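Local coordinates for putative pyrroline carboxylate reductase (Streptococcus pyogenes, PDB 2AHR) that catalyses the NAD(P)H-dependent reduction of 1-pyrroline-5-carboxylate to L-proline, the last step of proline biosynthesis, at the interface of chains A and B. Numbering follows the deposited sequence. Chains: chain A/B, putative pyrroline carboxylate reductase.

Contacts 1 and 2 belong to the same two-fold symmetric interface of chains A and B, with the centres of their C-alpha atoms about 24 Å apart; they share no residue. Contact 1 packs helices 158-185 and 241-258 of chain A on helices 228-239 and 241-258 of chain B, a wholly helical patch of the dimerisation region. Contact 2 packs helix 190-210 of one chain on the same helix and on the 3-10 helix 115-119 of the partner. The first joins the helical regions, the second also brings in a segment beside the NADP pocket, and each recurs with the chains exchanged.

Contact 1: the interface of chains A and B. Residues chain A 171, 174, 244-245, 248; chain B 232, 235-236, 241.
Helices of the pyrroline-5-carboxylate reductase dimerisation region interlock here, with B:Leu236 of helix 228-239 inserted between A:Tyr171 of helix 158-185 and A:Ala248 of helix 241-258. The leucine divides its two methyls between these helices. CD1 sits to one side of the tyrosine ring plane but beyond the ring's edge, on the CG/CD1 side, 3.5 Å from A:Tyr171 CD1, and the two side chains cross at about a right angle. CD2, the other branch, presses on A:Ala248 CB at 3.5 Å, a tight contact, with A:Thr244 CG2 next to it at 3.8 Å. That threonine methyl is anti to its own backbone N (OG1 at chi1 -74°), which turns the apolar branch towards B:Leu236.

Further along, the backbone of B:Gly232 flanks the hydroxyl end of the ring, on the same side of its plane as the leucine methyl, with CA 3.8 Å from A:Tyr171 CZ. At the far end A:Leu174 and B:Leu241 slide past each other in opposite directions, touching through their CD2 methyls at 3.7 Å, while A:Leu174 CD2 also reaches B:Leu236 CB. Opposite, the bent chain of B:Glu235 lays its CG against A:Ala248 CA at 3.8 Å and carries its carboxylate onward, away from the leucine. This apolar packing joins the helical regions of the two subunits and thereby supports the dimer.

Contact 2: the interface of chains A and B. Residues chain A 202-203, 206-207, 210; chain B 116, 119, 121, 202.
This is a homodimer interface about a two-fold axis, in which helix 190-210 of one chain meets the same helix of the other and the 3-10 helix 115-119 with the loop after it, helping to join the two subunits. A:Leu202 and B:Leu202 pair as symmetry mates, crossing at about a right angle with their CD1 methyls 3.7 Å apart. B:Leu202 CD1 also lies 3.8 Å from A:Ser206 CB, one turn further along the helix.

A:Ala203 turns its CB to chain B, where it packs against the amide of B:Asn116 and against B:Gln121, whose chain, extended beyond CG, brings NE2 to 3.5 Å from A:Ala203 CA. B:Ile119 lies along the next turn and divides its branches: CD1 reaches A:Asn207 CA at 3.8 Å, and CG2 approaches the amide nitrogen ND2 of A:Asn207 at 3.6 Å. Its CG1 stands between the backbone N and the carbonyl carbon (chi1 59°), which directs CD1 at the helix backbone.

The asparagines A:Asn207 and B:Asn116, their amide planes 70° apart, are bridged by a water, 2.9 Å from A:Asn207 OD1 and 2.6 Å from B:Asn116 OD1. As both partners are amide oxygens, the water probably donates to each. Within chain A, the hydroxyl OG1 of A:Thr210 donates to A:Ser206 O at 3.1 Å, which holds it against its own helix near B:Ile119 CG2. The patch places helix 190-210 of one subunit beside a segment that begins at its partner's NADP pocket, and may thereby steady that edge of the cofactor site.

Contact 1: the interface of chains A and B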
ATOM      1  N   TYR A 171     -21.755   1.974  12.463  1.00 32.03           N
ATOM      2  CA  TYR A 171     -20.813   1.061  11.808  1.00 32.09           C
ATOM      3  C   TYR A 171     -21.543  -0.152  11.298  1.00 31.96           C
ATOM      4  O   TYR A 171     -21.276  -0.613  10.196  1.00 32.17           O
ATOM      5  CB  TYR A 171     -19.654   0.664  12.736  1.00 31.56           C
ATOM      6  CG  TYR A 171     -19.042   1.863  13.436  1.00 32.22           C
ATOM      7  CD1 TYR A 171     -19.043   3.120  12.830  1.00 33.22           C
ATOM      8  CD2 TYR A 171     -18.447   1.741  14.686  1.00 33.85           C
ATOM      9  CE1 TYR A 171     -18.484   4.235  13.451  1.00 33.93           C
ATOM     10  CE2 TYR A 171     -17.879   2.850  15.326  1.00 34.62           C
ATOM     11  CZ  TYR A 171     -17.910   4.096  14.696  1.00 35.31           C
ATOM     12  OH  TYR A 171     -17.370   5.203  15.310  1.00 34.56           O
ATOM     13  N   LEU A 174     -23.323   1.019   8.176  1.00 29.12           N
ATOM     14  CA  LEU A 174     -22.431   1.110   7.016  1.00 28.55           C
ATOM     15  C   LEU A 174     -22.167  -0.301   6.500  1.00 28.84           C
ATOM     16  O   LEU A 174     -22.075  -0.532   5.301  1.00 29.37           O
ATOM     17  CB  LEU A 174     -21.107   1.816   7.368  1.00 27.94           C
ATOM     18  CG  LEU A 174     -20.268   2.258   6.162  1.00 29.40           C
ATOM     19  CD1 LEU A 174     -20.895   3.457   5.421  1.00 29.05           C
ATOM     20  CD2 LEU A 174     -18.791   2.570   6.570  1.00 26.36           C
ATOM     21  N   THR A 244      -9.736  -3.213  10.375  1.00 29.53           N
ATOM     22  CA  THR A 244     -10.429  -1.994  10.007  1.00 29.09           C
ATOM     23  C   THR A 244     -11.472  -1.576  11.060  1.00 29.45           C
ATOM     24  O   THR A 244     -11.583  -0.391  11.438  1.00 28.66           O
ATOM     25  CB  THR A 244     -11.081  -2.160   8.609  1.00 29.51           C
ATOM     26  OG1 THR A 244     -10.054  -2.119   7.599  1.00 29.45           O
ATOM     27  CG2 THR A 244     -12.104  -1.041   8.332  1.00 27.68           C
ATOM     28  N   VAL A 245     -12.259  -2.547  11.507  1.00 29.31           N
ATOM     29  CA  VAL A 245     -13.246  -2.311  12.572  1.00 29.82           C
ATOM     30  C   VAL A 245     -12.559  -1.872  13.875  1.00 30.73           C
ATOM     31  O   VAL A 245     -12.946  -0.889  14.514  1.00 31.09           O
ATOM     32  CB  VAL A 245     -14.069  -3.585  12.784  1.00 29.72           C
ATOM     33  CG1 VAL A 245     -14.953  -3.469  14.033  1.00 30.34           C
ATOM     34  CG2 VAL A 245     -14.896  -3.854  11.515  1.00 29.38           C
ATOM     35  N   ALA A 248     -11.200   1.598  13.610  1.00 32.39           N
ATOM     36  CA  ALA A 248     -12.345   2.530  13.747  1.00 32.29           C
ATOM     37  C   ALA A 248     -12.767   2.695  15.202  1.00 32.29           C
ATOM     38  O   ALA A 248     -13.050   3.808  15.655  1.00 32.38           O
ATOM     39  CB  ALA A 248     -13.519   2.079  12.898  1.00 31.78           C
TER
ATOM     40  N   GLY B 232     -15.024   7.693  13.985  1.00 31.75           N
ATOM     41  CA  GLY B 232     -14.910   6.261  13.673  1.00 32.15           C
ATOM     42  C   GLY B 232     -15.341   5.967  12.247  1.00 32.54           C
ATOM     43  O   GLY B 232     -14.687   5.193  11.542  1.00 32.79           O
ATOM     44  N   GLU B 235     -12.819   6.827   9.737  1.00 32.21           N
ATOM     45  CA  GLU B 235     -11.783   5.765   9.793  1.00 32.05           C
ATOM     46  C   GLU B 235     -12.162   4.492   9.002  1.00 31.42           C
ATOM     47  O   GLU B 235     -11.347   3.981   8.263  1.00 32.22           O
ATOM     48  CB  GLU B 235     -11.338   5.464  11.237  1.00 32.09           C
ATOM     49  CG  GLU B 235     -10.154   4.442  11.353  1.00 32.74           C
ATOM     50  CD  GLU B 235      -8.786   4.983  10.891  1.00 35.82           C
ATOM     51  OE1 GLU B 235      -8.711   6.108  10.343  1.00 35.18           O
ATOM     52  OE2 GLU B 235      -7.772   4.257  11.078  1.00 34.05           O
ATOM     53  N   LEU B 236     -13.406   4.011   9.119  1.00 31.68           N
ATOM     54  CA  LEU B 236     -13.968   3.004   8.194  1.00 31.36           C
ATOM     55  C   LEU B 236     -13.854   3.366   6.700  1.00 32.01           C
ATOM     56  O   LEU B 236     -13.567   2.506   5.872  1.00 32.50           O
ATOM     57  CB  LEU B 236     -15.456   2.758   8.523  1.00 30.89           C
ATOM     58  CG  LEU B 236     -15.711   2.115   9.890  1.00 30.27           C
ATOM     59  CD1 LEU B 236     -17.188   1.959  10.159  1.00 27.32           C
ATOM     60  CD2 LEU B 236     -14.971   0.754  10.009  1.00 29.25           C
ATOM     61  N   LEU B 241     -13.898   0.042   4.524  1.00 30.75           N
ATOM     62  CA  LEU B 241     -14.832  -0.994   4.977  1.00 30.83           C
ATOM     63  C   LEU B 241     -15.752  -1.410   3.828  1.00 30.80           C
ATOM     64  O   LEU B 241     -15.897  -2.610   3.538  1.00 30.04           O
ATOM     65  CB  LEU B 241     -15.656  -0.546   6.192  1.00 30.86           C
ATOM     66  CG  LEU B 241     -16.808  -1.501   6.551  1.00 32.32           C
ATOM     67  CD1 LEU B 241     -16.254  -2.734   7.208  1.00 32.42           C
ATOM     68  CD2 LEU B 241     -17.780  -0.893   7.459  1.00 36.40           C
TER

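Contact 2: the interface of chains A and B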
ATOM      1  N   LEU A 202     -30.353  -9.559  11.395  1.00 33.78           N
ATOM      2  CA  LEU A 202     -31.260  -9.755  12.504  1.00 34.24           C
ATOM      3  C   LEU A 202     -31.252 -11.198  12.997  1.00 33.34           C
ATOM      4  O   LEU A 202     -31.051 -11.429  14.185  1.00 34.40           O
ATOM      5  CB  LEU A 202     -32.662  -9.297  12.093  1.00 34.66           C
ATOM      6  CG  LEU A 202     -33.732  -9.183  13.157  1.00 37.19           C
ATOM      7  CD1 LEU A 202     -33.282  -8.284  14.291  1.00 36.38           C
ATOM      8  CD2 LEU A 202     -34.975  -8.610  12.498  1.00 39.56           C
ATOM      9  N   ALA A 203     -31.442 -12.167  12.097  1.00 32.80           N
ATOM     10  CA  ALA A 203     -31.515 -13.590  12.475  1.00 31.98           C
ATOM     11  C   ALA A 203     -30.190 -14.130  12.998  1.00 31.79           C
ATOM     12  O   ALA A 203     -30.158 -14.920  13.957  1.00 31.29           O
ATOM     13  CB  ALA A 203     -31.990 -14.440  11.287  1.00 31.41           C
ATOM     14  N   SER A 206     -29.585 -13.046  16.478  1.00 32.57           N
ATOM     15  CA  SER A 206     -30.499 -13.777  17.350  1.00 33.27           C
ATOM     16  C   SER A 206     -29.972 -15.212  17.577  1.00 33.65           C
ATOM     17  O   SER A 206     -29.895 -15.679  18.713  1.00 33.18           O
ATOM     18  CB  SER A 206     -31.915 -13.760  16.774  1.00 32.93           C
ATOM     19  OG  SER A 206     -32.781 -14.430  17.652  1.00 35.15           O
ATOM     20  N   ASN A 207     -29.548 -15.877  16.507  1.00 34.46           N
ATOM     21  CA  ASN A 207     -28.938 -17.214  16.623  1.00 35.20           C
ATOM     22  C   ASN A 207     -27.720 -17.198  17.561  1.00 35.67           C
ATOM     23  O   ASN A 207     -27.627 -18.018  18.472  1.00 35.45           O
ATOM     24  CB  ASN A 207     -28.568 -17.776  15.232  1.00 34.30           C
ATOM     25  CG  ASN A 207     -28.450 -19.308  15.210  1.00 36.65           C
ATOM     26  OD1 ASN A 207     -28.197 -19.907  14.152  1.00 37.56           O
ATOM     27  ND2 ASN A 207     -28.631 -19.940  16.354  1.00 36.37           N
ATOM     28  N   THR A 210     -28.864 -16.693  21.421  1.00 41.45           N
ATOM     29  CA  THR A 210     -29.533 -17.801  22.084  1.00 42.50           C
ATOM     30  C   THR A 210     -28.650 -19.039  22.114  1.00 43.06           C
ATOM     31  O   THR A 210     -28.968 -20.002  22.773  1.00 43.48           O
ATOM     32  CB  THR A 210     -30.895 -18.126  21.429  1.00 42.62           C
ATOM     33  OG1 THR A 210     -30.719 -18.336  20.017  1.00 43.48           O
ATOM     34  CG2 THR A 210     -31.875 -16.965  21.643  1.00 43.51           C
TER
ATOM     35  N   ASN B 116     -29.362 -19.864   9.962  1.00 36.79           N
ATOM     36  CA  ASN B 116     -30.436 -19.381  10.829  1.00 36.71           C
ATOM     37  C   ASN B 116     -31.689 -20.236  10.731  1.00 37.58           C
ATOM     38  O   ASN B 116     -32.666 -20.063  11.502  1.00 36.94           O
ATOM     39  CB  ASN B 116     -30.687 -17.911  10.543  1.00 36.21           C
ATOM     40  CG  ASN B 116     -29.438 -17.070  10.784  1.00 34.94           C
ATOM     41  OD1 ASN B 116     -28.683 -17.342  11.705  1.00 34.35           O
ATOM     42  ND2 ASN B 116     -29.204 -16.079   9.949  1.00 33.26           N
ATOM     43  N   ILE B 119     -32.808 -21.725  14.006  1.00 38.59           N
ATOM     44  CA  ILE B 119     -33.827 -21.086  14.854  1.00 38.12           C
ATOM     45  C   ILE B 119     -35.071 -20.714  14.057  1.00 37.44           C
ATOM     46  O   ILE B 119     -35.826 -19.836  14.464  1.00 37.03           O
ATOM     47  CB  ILE B 119     -33.283 -19.813  15.576  1.00 37.87           C
ATOM     48  CG1 ILE B 119     -32.791 -18.780  14.542  1.00 37.88           C
ATOM     49  CG2 ILE B 119     -32.225 -20.203  16.614  1.00 37.99           C
ATOM     50  CD1 ILE B 119     -32.459 -17.367  15.097  1.00 39.27           C
ATOM     51  N   GLN B 121     -35.329 -19.126  11.156  1.00 37.28           N
ATOM     52  CA  GLN B 121     -35.260 -17.761  10.664  1.00 38.10           C
ATOM     53  C   GLN B 121     -34.279 -17.609   9.497  1.00 38.22           C
ATOM     54  O   GLN B 121     -33.644 -16.551   9.332  1.00 36.76           O
ATOM     55  CB  GLN B 121     -34.889 -16.779  11.794  1.00 39.46           C
ATOM     56  CG  GLN B 121     -36.036 -16.373  12.754  1.00 40.69           C
ATOM     57  CD  GLN B 121     -35.535 -15.473  13.904  1.00 45.52           C
ATOM     58  OE1 GLN B 121     -35.780 -15.754  15.076  1.00 45.17           O
ATOM     59  NE2 GLN B 121     -34.792 -14.409  13.561  1.00 48.47           N
ATOM     60  N   LEU B 202     -28.451  -6.679  16.990  1.00 34.92           N
ATOM     61  CA  LEU B 202     -29.818  -7.188  16.936  1.00 34.99           C
ATOM     62  C   LEU B 202     -30.838  -6.044  16.941  1.00 33.96           C
ATOM     63  O   LEU B 202     -31.753  -6.022  16.113  1.00 35.57           O
ATOM     64  CB  LEU B 202     -30.052  -8.166  18.096  1.00 35.11           C
ATOM     65  CG  LEU B 202     -31.313  -9.028  18.128  1.00 38.61           C
ATOM     66  CD1 LEU B 202     -31.377  -9.957  16.951  1.00 38.97           C
ATOM     67  CD2 LEU B 202     -31.320  -9.861  19.408  1.00 41.83           C
TER
HETATM   68  O   HOH W   1     -26.475 -18.561  12.203  1.00 40.97           O